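PDB 1BHE: endo-polygalacturonase, which hydrolyses the alpha-1,4 bonds between galacturonic acid units of polygalacturonic acid, contributing to the maceration and soft-rotting of plant tissue. Local coordinates for residues K40-S45 with V63-D68; L57-G62 with S111-P116; S50-G55 with K69-R74; S7-P12 with T163-S168. All blocks are in the same frame, centred on the assembly; numbering follows the deposited sequence.

Interaction 1. Residues K40-S45 with V63-D68; sequences KAVRLS and VSLLID
Arg43 and Asp68 form a salt bridge at the C-terminal end of two parallel strands, 41-45 and 64-67. The arginine, extended from CG to NE, presents NE and NH2 side-on, one to each carboxylate oxygen. NE donates to the syn lone pair of Asp68 OD1 at 2.8 Å in a nearly straight bond (167°), while NH2 reaches OD2 from above the carboxylate plane. From the opposite face of that plane Ser45 OG donates to Asp68 OD2 at 2.6 Å, so OD2 is gripped twice and the carboxylate is held against rotation; the arginine's positive charge would favour the ionised carboxylate.

Between the backbones run five hydrogen bonds, from Ser64 N to Lys40 O at 3.1 Å through to Asp68 N to Leu44 O at 3.0 Å.

Apolar contacts divide between the faces. On one, Ala41 CB, small enough to admit its neighbour, meets Leu66 CB at 3.9 Å, and Leu66 lies alongside the aliphatic part of Arg43. On the other, Leu44 CD2 touches Leu65 CD2 at 4.0 Å among buried branched residues.

In-register parallel pairing of strands from successive turns is the hallmark of the right-handed parallel beta-helix of family 28 glycosyl hydrolases.

Interaction 2. Residues L57-G62 with S111-P116; sequences LSLPSG and SGIYGP
Ser111 OG sits in the bend formed by Pro60, Ser61 and Gly62 and serves both ends of it. It donates to Pro60 O at 2.9 Å, approaching with a tilt of 27° from the carbonyl plane, and it accepts a weak bond from Gly62 N, also at 2.9 Å but with an N-H...O angle of only 126°. A hydroxyl suits this place because it can give and take at once, giving a proton to one backbone group and accepting, weakly, from another. Its orientation follows from chi1 of -69°, which sets OG anti to the carbonyl carbon and beside the backbone N.

Next to this polar point lies an apolar one, where Leu59 CD2 meets Ile113 CG1 at 4.2 Å. The same methyl also rests near Gly112 O, at 3.7 Å, so one branch carries the leucine's contact with the second segment.

Gly62 closes the bend with a positive phi, which glycine adopts readily. Ser61 turns its hydroxyl to Thr109 N, tying the bend to the chain just ahead of Ser111, and Val63 O is a weaker, competing acceptor for the Ser111 hydroxyl.

Farther out, Leu33 of helix 26-33 packs on Leu59 and Pro60, Phe162 of strand 162-165 touches both Leu59 and Ser111, and strand 112-114 runs between its parallel neighbours 64-67 and 162-165.

Interaction 3. Residues S50-G55 with K69-R74; sequences SVFLSG and KGVTLR
Val51 and Arg74 each leave their strand with a gamma carbon anti to the backbone N: chi1 of 179° places Val51 CG1 and -174° places Arg74 CG. In the arginine, chi3 of -72° then turns NE out of the extended line of the chain. The guanidinium beyond it lies with one face against the valine. Val51 CG1 sits 3.6 Å from Arg74 NH1, offset toward the rim of the group, and CG2 makes a second, looser contact. The flat face of a guanidinium tolerates such a methyl, while its N-H groups remain directed outward in the plane; NE is engaged in a salt bridge with Asp120. Leu53 CD1 covers the aliphatic part of the same side chain, 3.9 Å from Arg74 CG.

The buried face is hydrocarbon. Phe52 turns a ring edge to Val71, with CD1 3.8 Å from CG1, and its CB meets Leu73 CD1 at 3.9 Å.

Four backbone hydrogen bonds join the strands, among them Phe52 N to Thr72 O at 2.9 Å and Arg74 N to Phe52 O at 2.8 Å. At the N-terminal end a water links Ser50 OG and Thr72 OG1, both of which donate to it, with Gly70 O, to which it donates.

Strand 72-75 lies between 51-58 and 118-120, parallel to both, while Ile29 of helix 26-33 packs against Phe52 and Leu73.

Interaction 4. Residues S7-P12 with T163-S168; sequences SEPKTP and TLYNVS
Tyr165 projects toward the N-terminal segment 7-12 and is met there along its whole length. Chi1 of 178° places CG anti to the backbone N. CB and CG begin the contact under Pro9, whose CB lies 3.6 Å from Tyr165 CG. Farther along, CD1 meets Pro9 CG, also at 3.6 Å, and CE1 comes up against CG and OE2 of Glu8. On the other side of the ring CD2 and CE2 have Thr11 OG1 at their edge, 3.8 Å from CE2. At the tip, Tyr165 OH donates to Glu8 OE2 at 2.7 Å, reaching it on the anti side and 30° out of the carboxylate plane.

Pro9 CB stands 3.9 Å from the ring centroid, 24° off the normal, a CH-pi contact that suits proline, whose flat, rigid ring brings C-H groups close to an aromatic face. Pro9 O also stands over that face, toward the rim. Asn166 CB lies over the centre of the opposite face, so the ring is sandwiched. Pro9 CB also touches Thr163 CG2 at 3.8 Å, and a water joins Thr11 OG1 to Asn166 ND2.

Glu8 OE2 has a second partner in Lys189, whose charge would favour the ionised carboxylate. The irregular N-terminal segment thereby runs across successive coils on the outside of the helix: Trp188 of strand 183-193 adjoins Glu8 and Pro9, Tyr114 of strand 112-114 touches Thr11, Pro12 and Tyr165, and Leu66 of strand 64-67 meets Thr11.

Interactions 1 and 3 are both parallel strand pairings with continuous backbone hydrogen bonding, but the first is largely buried and the second only partly. They meet in the interior, where Leu44 packs on Phe52 and Leu65 on Leu73. Interaction 2 is buried too, yet it joins a bend to a strand through one serine hydroxyl rather than by strand pairing. It adjoins interaction 1 through strands 64-67 and 112-114, and shares strand 51-58 with interaction 3. Interaction 4 is the surface member: an irregular segment laid over a tyrosine by CH-pi contact and a hydroxyl-carboxylate hydrogen bond. Its strand 162-165 pairs with 112-114 of interaction 2.

Interaction 1. Residues K40-S45 with V63-D68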
loop_
_atom_site.group_PDB
_atom_site.type_symbol
_atom_site.label_atom_id
_atom_site.label_comp_id
_atom_site.label_asym_id
_atom_site.label_seq_id
_atom_site.Cartn_x
_atom_site.Cartn_y
_atom_site.Cartn_z
ATOM N N LYS A 40 -23.220 -10.386 -0.822
ATOM C CA LYS A 40 -23.611 -9.584 -1.975
ATOM C C LYS A 40 -22.947 -8.215 -1.917
ATOM O O LYS A 40 -22.277 -7.874 -0.941
ATOM C CB LYS A 40 -25.139 -9.456 -2.036
ATOM C CG LYS A 40 -25.833 -10.791 -2.283
ATOM C CD LYS A 40 -27.290 -10.601 -2.680
ATOM C CE LYS A 40 -28.019 -11.933 -2.744
ATOM N NZ LYS A 40 -29.324 -11.805 -3.463
ATOM N N ALA A 41 -23.144 -7.416 -2.969
ATOM C CA ALA A 41 -22.508 -6.104 -3.012
ATOM C C ALA A 41 -23.462 -4.984 -3.411
ATOM O O ALA A 41 -24.420 -5.230 -4.139
ATOM C CB ALA A 41 -21.388 -6.138 -4.057
ATOM N N VAL A 42 -23.162 -3.780 -2.944
ATOM C CA VAL A 42 -23.929 -2.600 -3.349
ATOM C C VAL A 42 -23.311 -2.238 -4.704
ATOM O O VAL A 42 -22.085 -2.102 -4.766
ATOM C CB VAL A 42 -23.828 -1.436 -2.364
ATOM C CG1 VAL A 42 -24.301 -0.106 -2.936
ATOM C CG2 VAL A 42 -24.632 -1.796 -1.114
ATOM N N ARG A 43 -24.126 -2.164 -5.744
ATOM C CA ARG A 43 -23.619 -1.882 -7.086
ATOM C C ARG A 43 -23.781 -0.410 -7.453
ATOM O O ARG A 43 -24.851 0.174 -7.309
ATOM C CB ARG A 43 -24.345 -2.772 -8.107
ATOM C CG ARG A 43 -23.871 -2.579 -9.540
ATOM C CD ARG A 43 -24.515 -3.542 -10.529
ATOM N NE ARG A 43 -24.115 -3.229 -11.901
ATOM C CZ ARG A 43 -24.676 -3.674 -13.017
ATOM N NH1 ARG A 43 -25.694 -4.526 -12.980
ATOM N NH2 ARG A 43 -24.202 -3.286 -14.199
ATOM N N LEU A 44 -22.696 0.203 -7.900
ATOM C CA LEU A 44 -22.655 1.606 -8.283
ATOM C C LEU A 44 -22.629 1.715 -9.812
ATOM O O LEU A 44 -21.634 1.411 -10.469
ATOM C CB LEU A 44 -21.431 2.268 -7.659
ATOM C CG LEU A 44 -21.531 2.989 -6.320
ATOM C CD1 LEU A 44 -22.593 2.475 -5.373
ATOM C CD2 LEU A 44 -20.169 2.981 -5.617
ATOM N N SER A 45 -23.768 2.110 -10.361
ATOM C CA SER A 45 -23.951 2.249 -11.797
ATOM C C SER A 45 -24.199 3.701 -12.201
ATOM O O SER A 45 -24.421 4.581 -11.373
ATOM C CB SER A 45 -25.142 1.393 -12.246
ATOM O OG SER A 45 -24.901 0.018 -12.013
ATOM N N VAL A 63 -20.271 -7.775 3.497
ATOM C CA VAL A 63 -20.820 -6.908 2.463
ATOM C C VAL A 63 -19.697 -6.343 1.604
ATOM O O VAL A 63 -18.571 -6.119 2.054
ATOM C CB VAL A 63 -21.643 -5.776 3.107
ATOM C CG1 VAL A 63 -22.174 -4.780 2.089
ATOM C CG2 VAL A 63 -22.789 -6.354 3.931
ATOM N N SER A 64 -19.985 -6.117 0.316
ATOM C CA SER A 64 -18.985 -5.616 -0.610
ATOM C C SER A 64 -19.485 -4.399 -1.390
ATOM O O SER A 64 -20.665 -4.056 -1.372
ATOM C CB SER A 64 -18.606 -6.719 -1.612
ATOM O OG SER A 64 -17.999 -7.836 -0.981
ATOM N N LEU A 65 -18.558 -3.772 -2.104
ATOM C CA LEU A 65 -18.847 -2.648 -2.973
ATOM C C LEU A 65 -18.460 -3.075 -4.395
ATOM O O LEU A 65 -17.387 -3.650 -4.590
ATOM C CB LEU A 65 -18.055 -1.396 -2.643
ATOM C CG LEU A 65 -18.721 -0.169 -2.054
ATOM C CD1 LEU A 65 -17.751 1.016 -2.091
ATOM C CD2 LEU A 65 -20.028 0.207 -2.731
ATOM N N LEU A 66 -19.322 -2.775 -5.340
ATOM C CA LEU A 66 -19.097 -3.095 -6.745
ATOM C C LEU A 66 -19.261 -1.822 -7.574
ATOM O O LEU A 66 -20.294 -1.163 -7.467
ATOM C CB LEU A 66 -20.103 -4.154 -7.200
ATOM C CG LEU A 66 -20.213 -4.398 -8.710
ATOM C CD1 LEU A 66 -18.863 -4.798 -9.284
ATOM C CD2 LEU A 66 -21.264 -5.466 -8.998
ATOM N N ILE A 67 -18.222 -1.429 -8.300
ATOM C CA ILE A 67 -18.246 -0.185 -9.078
ATOM C C ILE A 67 -18.174 -0.519 -10.565
ATOM O O ILE A 67 -17.230 -1.169 -11.006
ATOM C CB ILE A 67 -17.072 0.740 -8.713
ATOM C CG1 ILE A 67 -16.901 0.843 -7.194
ATOM C CG2 ILE A 67 -17.255 2.132 -9.310
ATOM C CD1 ILE A 67 -15.635 1.543 -6.747
ATOM N N ASP A 68 -19.185 -0.148 -11.336
ATOM C CA ASP A 68 -19.239 -0.491 -12.752
ATOM C C ASP A 68 -18.136 0.141 -13.598
ATOM O O ASP A 68 -17.609 1.208 -13.290
ATOM C CB ASP A 68 -20.576 -0.031 -13.342
ATOM C CG ASP A 68 -21.777 -0.867 -12.996
ATOM O OD1 ASP A 68 -21.683 -1.835 -12.213
ATOM O OD2 ASP A 68 -22.873 -0.542 -13.519
HETATM O O HOH W 1 -20.068 -9.504 -0.091
#

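Interaction 2. Residues L57-G62 with S111-P116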
loop_
_atom_site.group_PDB
_atom_site.type_symbol
_atom_site.label_atom_id
_atom_site.label_comp_id
_atom_site.label_asym_id
_atom_site.label_seq_id
_atom_site.Cartn_x
_atom_site.Cartn_y
_atom_site.Cartn_z
ATOM N N LEU A 57 -17.156 6.312 4.152
ATOM C CA LEU A 57 -18.088 5.210 4.110
ATOM C C LEU A 57 -17.567 4.068 4.990
ATOM O O LEU A 57 -16.356 3.889 5.114
ATOM C CB LEU A 57 -18.258 4.687 2.676
ATOM C CG LEU A 57 -18.798 5.659 1.628
ATOM C CD1 LEU A 57 -18.615 5.114 0.212
ATOM C CD2 LEU A 57 -20.267 5.979 1.891
ATOM N N SER A 58 -18.489 3.318 5.572
ATOM C CA SER A 58 -18.133 2.148 6.375
ATOM C C SER A 58 -18.658 0.884 5.698
ATOM O O SER A 58 -19.839 0.759 5.356
ATOM C CB SER A 58 -18.720 2.243 7.781
ATOM O OG SER A 58 -18.407 1.096 8.553
ATOM N N LEU A 59 -17.765 -0.081 5.506
ATOM C CA LEU A 59 -18.129 -1.345 4.876
ATOM C C LEU A 59 -18.419 -2.421 5.904
ATOM O O LEU A 59 -17.511 -2.859 6.612
ATOM C CB LEU A 59 -16.960 -1.754 3.970
ATOM C CG LEU A 59 -17.188 -2.914 3.002
ATOM C CD1 LEU A 59 -18.441 -2.699 2.171
ATOM C CD2 LEU A 59 -15.964 -3.099 2.107
ATOM N N PRO A 60 -19.664 -2.874 6.006
ATOM C CA PRO A 60 -20.064 -3.886 6.970
ATOM C C PRO A 60 -19.490 -5.258 6.655
ATOM O O PRO A 60 -19.112 -5.558 5.518
ATOM C CB PRO A 60 -21.591 -3.903 6.930
ATOM C CG PRO A 60 -21.958 -2.627 6.234
ATOM C CD PRO A 60 -20.834 -2.390 5.238
ATOM N N SER A 61 -19.397 -6.104 7.670
ATOM C CA SER A 61 -18.849 -7.446 7.531
ATOM C C SER A 61 -19.694 -8.282 6.572
ATOM O O SER A 61 -20.920 -8.291 6.691
ATOM C CB SER A 61 -18.841 -8.175 8.884
ATOM O OG SER A 61 -18.199 -9.437 8.732
ATOM N N GLY A 62 -19.050 -8.980 5.648
ATOM C CA GLY A 62 -19.738 -9.831 4.685
ATOM C C GLY A 62 -20.352 -9.093 3.509
ATOM O O GLY A 62 -20.963 -9.703 2.626
ATOM N N SER A 111 -15.410 -9.469 3.285
ATOM C CA SER A 111 -15.867 -8.210 2.705
ATOM C C SER A 111 -14.958 -7.886 1.519
ATOM O O SER A 111 -13.831 -8.408 1.448
ATOM C CB SER A 111 -15.859 -7.059 3.710
ATOM O OG SER A 111 -16.867 -7.244 4.696
ATOM N N GLY A 112 -15.412 -6.997 0.626
ATOM C CA GLY A 112 -14.557 -6.737 -0.535
ATOM C C GLY A 112 -14.958 -5.528 -1.357
ATOM O O GLY A 112 -16.009 -4.935 -1.156
ATOM N N ILE A 113 -14.069 -5.119 -2.251
ATOM C CA ILE A 113 -14.253 -3.971 -3.147
ATOM C C ILE A 113 -13.912 -4.442 -4.561
ATOM O O ILE A 113 -12.847 -5.025 -4.781
ATOM C CB ILE A 113 -13.343 -2.808 -2.736
ATOM C CG1 ILE A 113 -13.806 -2.181 -1.407
ATOM C CG2 ILE A 113 -13.268 -1.731 -3.818
ATOM C CD1 ILE A 113 -12.755 -1.291 -0.774
ATOM N N TYR A 114 -14.853 -4.294 -5.483
ATOM C CA TYR A 114 -14.744 -4.824 -6.838
ATOM C C TYR A 114 -14.961 -3.748 -7.899
ATOM O O TYR A 114 -15.799 -2.864 -7.687
ATOM C CB TYR A 114 -15.812 -5.930 -7.047
ATOM C CG TYR A 114 -15.660 -7.107 -6.102
ATOM C CD1 TYR A 114 -16.147 -7.053 -4.800
ATOM C CD2 TYR A 114 -14.978 -8.248 -6.489
ATOM C CE1 TYR A 114 -15.935 -8.094 -3.911
ATOM C CE2 TYR A 114 -14.780 -9.307 -5.617
ATOM C CZ TYR A 114 -15.255 -9.216 -4.326
ATOM O OH TYR A 114 -15.063 -10.268 -3.458
ATOM N N GLY A 115 -14.249 -3.824 -9.014
ATOM C CA GLY A 115 -14.426 -2.901 -10.134
ATOM C C GLY A 115 -15.168 -3.578 -11.288
ATOM O O GLY A 115 -16.091 -4.348 -11.054
ATOM N N PRO A 116 -14.861 -3.177 -12.522
ATOM C CA PRO A 116 -13.720 -2.374 -12.867
ATOM C C PRO A 116 -13.861 -0.871 -12.948
ATOM O O PRO A 116 -13.081 -0.219 -13.654
ATOM C CB PRO A 116 -13.328 -2.925 -14.254
ATOM C CG PRO A 116 -14.649 -3.231 -14.874
ATOM C CD PRO A 116 -15.527 -3.709 -13.750
#

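Interaction 3. Residues S50-G55 with K69-R74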
loop_
_atom_site.group_PDB
_atom_site.type_symbol
_atom_site.label_atom_id
_atom_site.label_comp_id
_atom_site.label_asym_id
_atom_site.label_seq_id
_atom_site.Cartn_x
_atom_site.Cartn_y
_atom_site.Cartn_z
ATOM N N SER A 50 -21.876 9.702 -13.956
ATOM C CA SER A 50 -21.190 8.434 -13.732
ATOM C C SER A 50 -20.278 8.578 -12.513
ATOM O O SER A 50 -19.344 7.806 -12.336
ATOM C CB SER A 50 -20.365 8.055 -14.961
ATOM O OG SER A 50 -19.324 9.011 -15.134
ATOM N N VAL A 51 -20.525 9.621 -11.719
ATOM C CA VAL A 51 -19.682 9.913 -10.561
ATOM C C VAL A 51 -20.491 9.955 -9.270
ATOM O O VAL A 51 -21.451 10.723 -9.151
ATOM C CB VAL A 51 -18.946 11.263 -10.719
ATOM C CG1 VAL A 51 -18.079 11.570 -9.497
ATOM C CG2 VAL A 51 -18.070 11.304 -11.964
ATOM N N PHE A 52 -20.121 9.131 -8.302
ATOM C CA PHE A 52 -20.705 9.150 -6.968
ATOM C C PHE A 52 -19.766 9.977 -6.078
ATOM O O PHE A 52 -18.625 9.563 -5.859
ATOM C CB PHE A 52 -20.876 7.754 -6.382
ATOM C CG PHE A 52 -21.968 6.923 -6.998
ATOM C CD1 PHE A 52 -21.710 6.118 -8.090
ATOM C CD2 PHE A 52 -23.248 6.946 -6.468
ATOM C CE1 PHE A 52 -22.710 5.350 -8.657
ATOM C CE2 PHE A 52 -24.260 6.180 -7.029
ATOM C CZ PHE A 52 -23.987 5.379 -8.120
ATOM N N LEU A 53 -20.226 11.138 -5.642
ATOM C CA LEU A 53 -19.413 12.024 -4.799
ATOM C C LEU A 53 -19.758 11.743 -3.343
ATOM O O LEU A 53 -20.926 11.865 -2.956
ATOM C CB LEU A 53 -19.680 13.476 -5.185
ATOM C CG LEU A 53 -18.623 14.528 -4.859
ATOM C CD1 LEU A 53 -17.254 14.159 -5.416
ATOM C CD2 LEU A 53 -19.049 15.889 -5.401
ATOM N N SER A 54 -18.779 11.326 -2.547
ATOM C CA SER A 54 -19.066 10.917 -1.174
ATOM C C SER A 54 -17.956 11.223 -0.182
ATOM O O SER A 54 -16.793 11.392 -0.532
ATOM C CB SER A 54 -19.281 9.386 -1.204
ATOM O OG SER A 54 -19.399 8.815 0.085
ATOM N N GLY A 55 -18.340 11.237 1.090
ATOM C CA GLY A 55 -17.404 11.360 2.200
ATOM C C GLY A 55 -17.187 9.941 2.738
ATOM O O GLY A 55 -17.525 8.954 2.079
ATOM N N LYS A 69 -17.855 -0.494 -14.738
ATOM C CA LYS A 69 -16.943 0.066 -15.724
ATOM C C LYS A 69 -17.397 1.490 -16.049
ATOM O O LYS A 69 -18.596 1.735 -16.173
ATOM C CB LYS A 69 -16.924 -0.716 -17.040
ATOM C CG LYS A 69 -17.085 -2.214 -16.968
ATOM C CD LYS A 69 -16.199 -2.928 -17.982
ATOM C CE LYS A 69 -16.220 -4.436 -17.803
ATOM N NZ LYS A 69 -14.894 -5.044 -18.136
ATOM N N GLY A 70 -16.473 2.429 -16.146
ATOM C CA GLY A 70 -16.799 3.810 -16.456
ATOM C C GLY A 70 -17.384 4.623 -15.318
ATOM O O GLY A 70 -17.717 5.797 -15.528
ATOM N N VAL A 71 -17.608 4.039 -14.146
ATOM C CA VAL A 71 -18.183 4.754 -13.015
ATOM C C VAL A 71 -17.042 5.073 -12.044
ATOM O O VAL A 71 -16.086 4.299 -11.950
ATOM C CB VAL A 71 -19.283 3.940 -12.314
ATOM C CG1 VAL A 71 -19.742 4.548 -10.997
ATOM C CG2 VAL A 71 -20.494 3.795 -13.237
ATOM N N THR A 72 -17.159 6.209 -11.374
ATOM C CA THR A 72 -16.144 6.626 -10.416
ATOM C C THR A 72 -16.777 6.909 -9.057
ATOM O O THR A 72 -17.796 7.600 -8.982
ATOM C CB THR A 72 -15.429 7.901 -10.906
ATOM O OG1 THR A 72 -14.850 7.660 -12.202
ATOM C CG2 THR A 72 -14.320 8.323 -9.956
ATOM N N LEU A 73 -16.192 6.366 -7.999
ATOM C CA LEU A 73 -16.593 6.720 -6.629
ATOM C C LEU A 73 -15.514 7.728 -6.216
ATOM O O LEU A 73 -14.346 7.349 -6.082
ATOM C CB LEU A 73 -16.640 5.499 -5.732
ATOM C CG LEU A 73 -16.800 5.732 -4.226
ATOM C CD1 LEU A 73 -18.125 6.415 -3.916
ATOM C CD2 LEU A 73 -16.704 4.421 -3.458
ATOM N N ARG A 74 -15.880 8.989 -6.095
ATOM C CA ARG A 74 -14.936 10.062 -5.813
ATOM C C ARG A 74 -15.071 10.703 -4.446
ATOM O O ARG A 74 -16.160 11.101 -4.029
ATOM C CB ARG A 74 -15.133 11.132 -6.903
ATOM C CG ARG A 74 -14.142 12.288 -6.899
ATOM C CD ARG A 74 -14.437 13.246 -8.059
ATOM N NE ARG A 74 -14.059 12.634 -9.329
ATOM C CZ ARG A 74 -14.568 12.936 -10.520
ATOM N NH1 ARG A 74 -15.499 13.863 -10.663
ATOM N NH2 ARG A 74 -14.136 12.282 -11.588
HETATM O O HOH W 2 -16.674 8.201 -14.231
#

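Interaction 4. Residues S7-P12 with T163-S168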
loop_
_atom_site.group_PDB
_atom_site.type_symbol
_atom_site.label_atom_id
_atom_site.label_comp_id
_atom_site.label_asym_id
_atom_site.label_seq_id
_atom_site.Cartn_x
_atom_site.Cartn_y
_atom_site.Cartn_z
ATOM N N SER A 7 -7.190 -18.287 -5.351
ATOM C CA SER A 7 -7.476 -18.338 -6.790
ATOM C C SER A 7 -8.212 -17.055 -7.163
ATOM O O SER A 7 -8.546 -16.291 -6.252
ATOM C CB SER A 7 -8.244 -19.597 -7.168
ATOM O OG SER A 7 -9.482 -19.674 -6.493
ATOM N N GLU A 8 -8.341 -16.751 -8.449
ATOM C CA GLU A 8 -8.931 -15.474 -8.848
ATOM C C GLU A 8 -10.297 -15.246 -8.210
ATOM O O GLU A 8 -11.183 -16.093 -8.245
ATOM C CB GLU A 8 -9.075 -15.383 -10.371
ATOM C CG GLU A 8 -9.423 -13.999 -10.890
ATOM C CD GLU A 8 -9.162 -13.783 -12.365
ATOM O OE1 GLU A 8 -8.656 -14.692 -13.055
ATOM O OE2 GLU A 8 -9.459 -12.680 -12.874
ATOM N N PRO A 9 -10.476 -14.067 -7.621
ATOM C CA PRO A 9 -11.728 -13.676 -7.013
ATOM C C PRO A 9 -12.891 -13.705 -8.000
ATOM O O PRO A 9 -12.708 -13.528 -9.203
ATOM C CB PRO A 9 -11.486 -12.223 -6.580
ATOM C CG PRO A 9 -10.009 -12.143 -6.388
ATOM C CD PRO A 9 -9.453 -12.992 -7.516
ATOM N N LYS A 10 -14.091 -13.912 -7.493
ATOM C CA LYS A 10 -15.308 -13.892 -8.297
ATOM C C LYS A 10 -16.153 -12.724 -7.793
ATOM O O LYS A 10 -16.238 -12.547 -6.571
ATOM C CB LYS A 10 -16.090 -15.196 -8.177
ATOM C CG LYS A 10 -15.372 -16.413 -8.741
ATOM C CD LYS A 10 -16.381 -17.499 -9.105
ATOM C CE LYS A 10 -15.689 -18.847 -9.250
ATOM N NZ LYS A 10 -14.740 -18.837 -10.397
ATOM N N THR A 11 -16.708 -11.901 -8.678
ATOM C CA THR A 11 -17.479 -10.768 -8.151
ATOM C C THR A 11 -18.845 -11.201 -7.636
ATOM O O THR A 11 -19.561 -11.942 -8.302
ATOM C CB THR A 11 -17.690 -9.711 -9.228
ATOM O OG1 THR A 11 -16.428 -9.517 -9.908
ATOM C CG2 THR A 11 -18.193 -8.379 -8.717
ATOM N N PRO A 12 -19.212 -10.701 -6.464
ATOM C CA PRO A 12 -20.498 -10.986 -5.867
ATOM C C PRO A 12 -21.663 -10.429 -6.671
ATOM O O PRO A 12 -21.526 -9.465 -7.430
ATOM C CB PRO A 12 -20.459 -10.300 -4.505
ATOM C CG PRO A 12 -19.038 -9.936 -4.256
ATOM C CD PRO A 12 -18.389 -9.808 -5.608
ATOM N N THR A 163 -11.206 -8.960 0.103
ATOM C CA THR A 163 -10.850 -9.050 -1.308
ATOM C C THR A 163 -10.871 -7.680 -1.987
ATOM O O THR A 163 -11.812 -6.919 -1.793
ATOM C CB THR A 163 -11.851 -9.960 -2.067
ATOM O OG1 THR A 163 -11.762 -11.290 -1.546
ATOM C CG2 THR A 163 -11.545 -9.983 -3.564
ATOM N N LEU A 164 -9.862 -7.389 -2.784
ATOM C CA LEU A 164 -9.758 -6.179 -3.588
ATOM C C LEU A 164 -9.544 -6.667 -5.033
ATOM O O LEU A 164 -8.467 -7.209 -5.295
ATOM C CB LEU A 164 -8.546 -5.357 -3.190
ATOM C CG LEU A 164 -8.562 -3.848 -3.076
ATOM C CD1 LEU A 164 -7.193 -3.251 -3.405
ATOM C CD2 LEU A 164 -9.661 -3.153 -3.859
ATOM N N TYR A 165 -10.542 -6.534 -5.902
ATOM C CA TYR A 165 -10.407 -7.137 -7.225
ATOM C C TYR A 165 -10.820 -6.305 -8.424
ATOM O O TYR A 165 -11.888 -5.696 -8.404
ATOM C CB TYR A 165 -11.325 -8.381 -7.212
ATOM C CG TYR A 165 -11.392 -9.144 -8.518
ATOM C CD1 TYR A 165 -10.277 -9.750 -9.070
ATOM C CD2 TYR A 165 -12.610 -9.259 -9.187
ATOM C CE1 TYR A 165 -10.362 -10.454 -10.263
ATOM C CE2 TYR A 165 -12.706 -9.968 -10.372
ATOM C CZ TYR A 165 -11.577 -10.555 -10.906
ATOM O OH TYR A 165 -11.675 -11.258 -12.094
ATOM N N ASN A 166 -10.019 -6.401 -9.490
ATOM C CA ASN A 166 -10.398 -5.809 -10.777
ATOM C C ASN A 166 -10.877 -4.383 -10.610
ATOM O O ASN A 166 -11.988 -4.072 -11.019
ATOM C CB ASN A 166 -11.497 -6.722 -11.337
ATOM C CG ASN A 166 -11.928 -6.445 -12.761
ATOM O OD1 ASN A 166 -11.147 -5.941 -13.565
ATOM N ND2 ASN A 166 -13.187 -6.756 -13.067
ATOM N N VAL A 167 -10.080 -3.501 -10.021
ATOM C CA VAL A 167 -10.500 -2.126 -9.761
ATOM C C VAL A 167 -9.358 -1.137 -9.856
ATOM O O VAL A 167 -8.193 -1.501 -9.668
ATOM C CB VAL A 167 -11.138 -2.134 -8.346
ATOM C CG1 VAL A 167 -10.100 -2.521 -7.291
ATOM C CG2 VAL A 167 -11.784 -0.808 -7.995
ATOM N N SER A 168 -9.650 0.131 -10.152
ATOM C CA SER A 168 -8.618 1.154 -10.246
ATOM C C SER A 168 -8.733 2.127 -9.066
ATOM O O SER A 168 -9.820 2.550 -8.695
ATOM C CB SER A 168 -8.666 1.963 -11.545
ATOM O OG SER A 168 -8.464 1.129 -12.680
HETATM O O HOH W 3 -14.996 -7.050 -10.569
#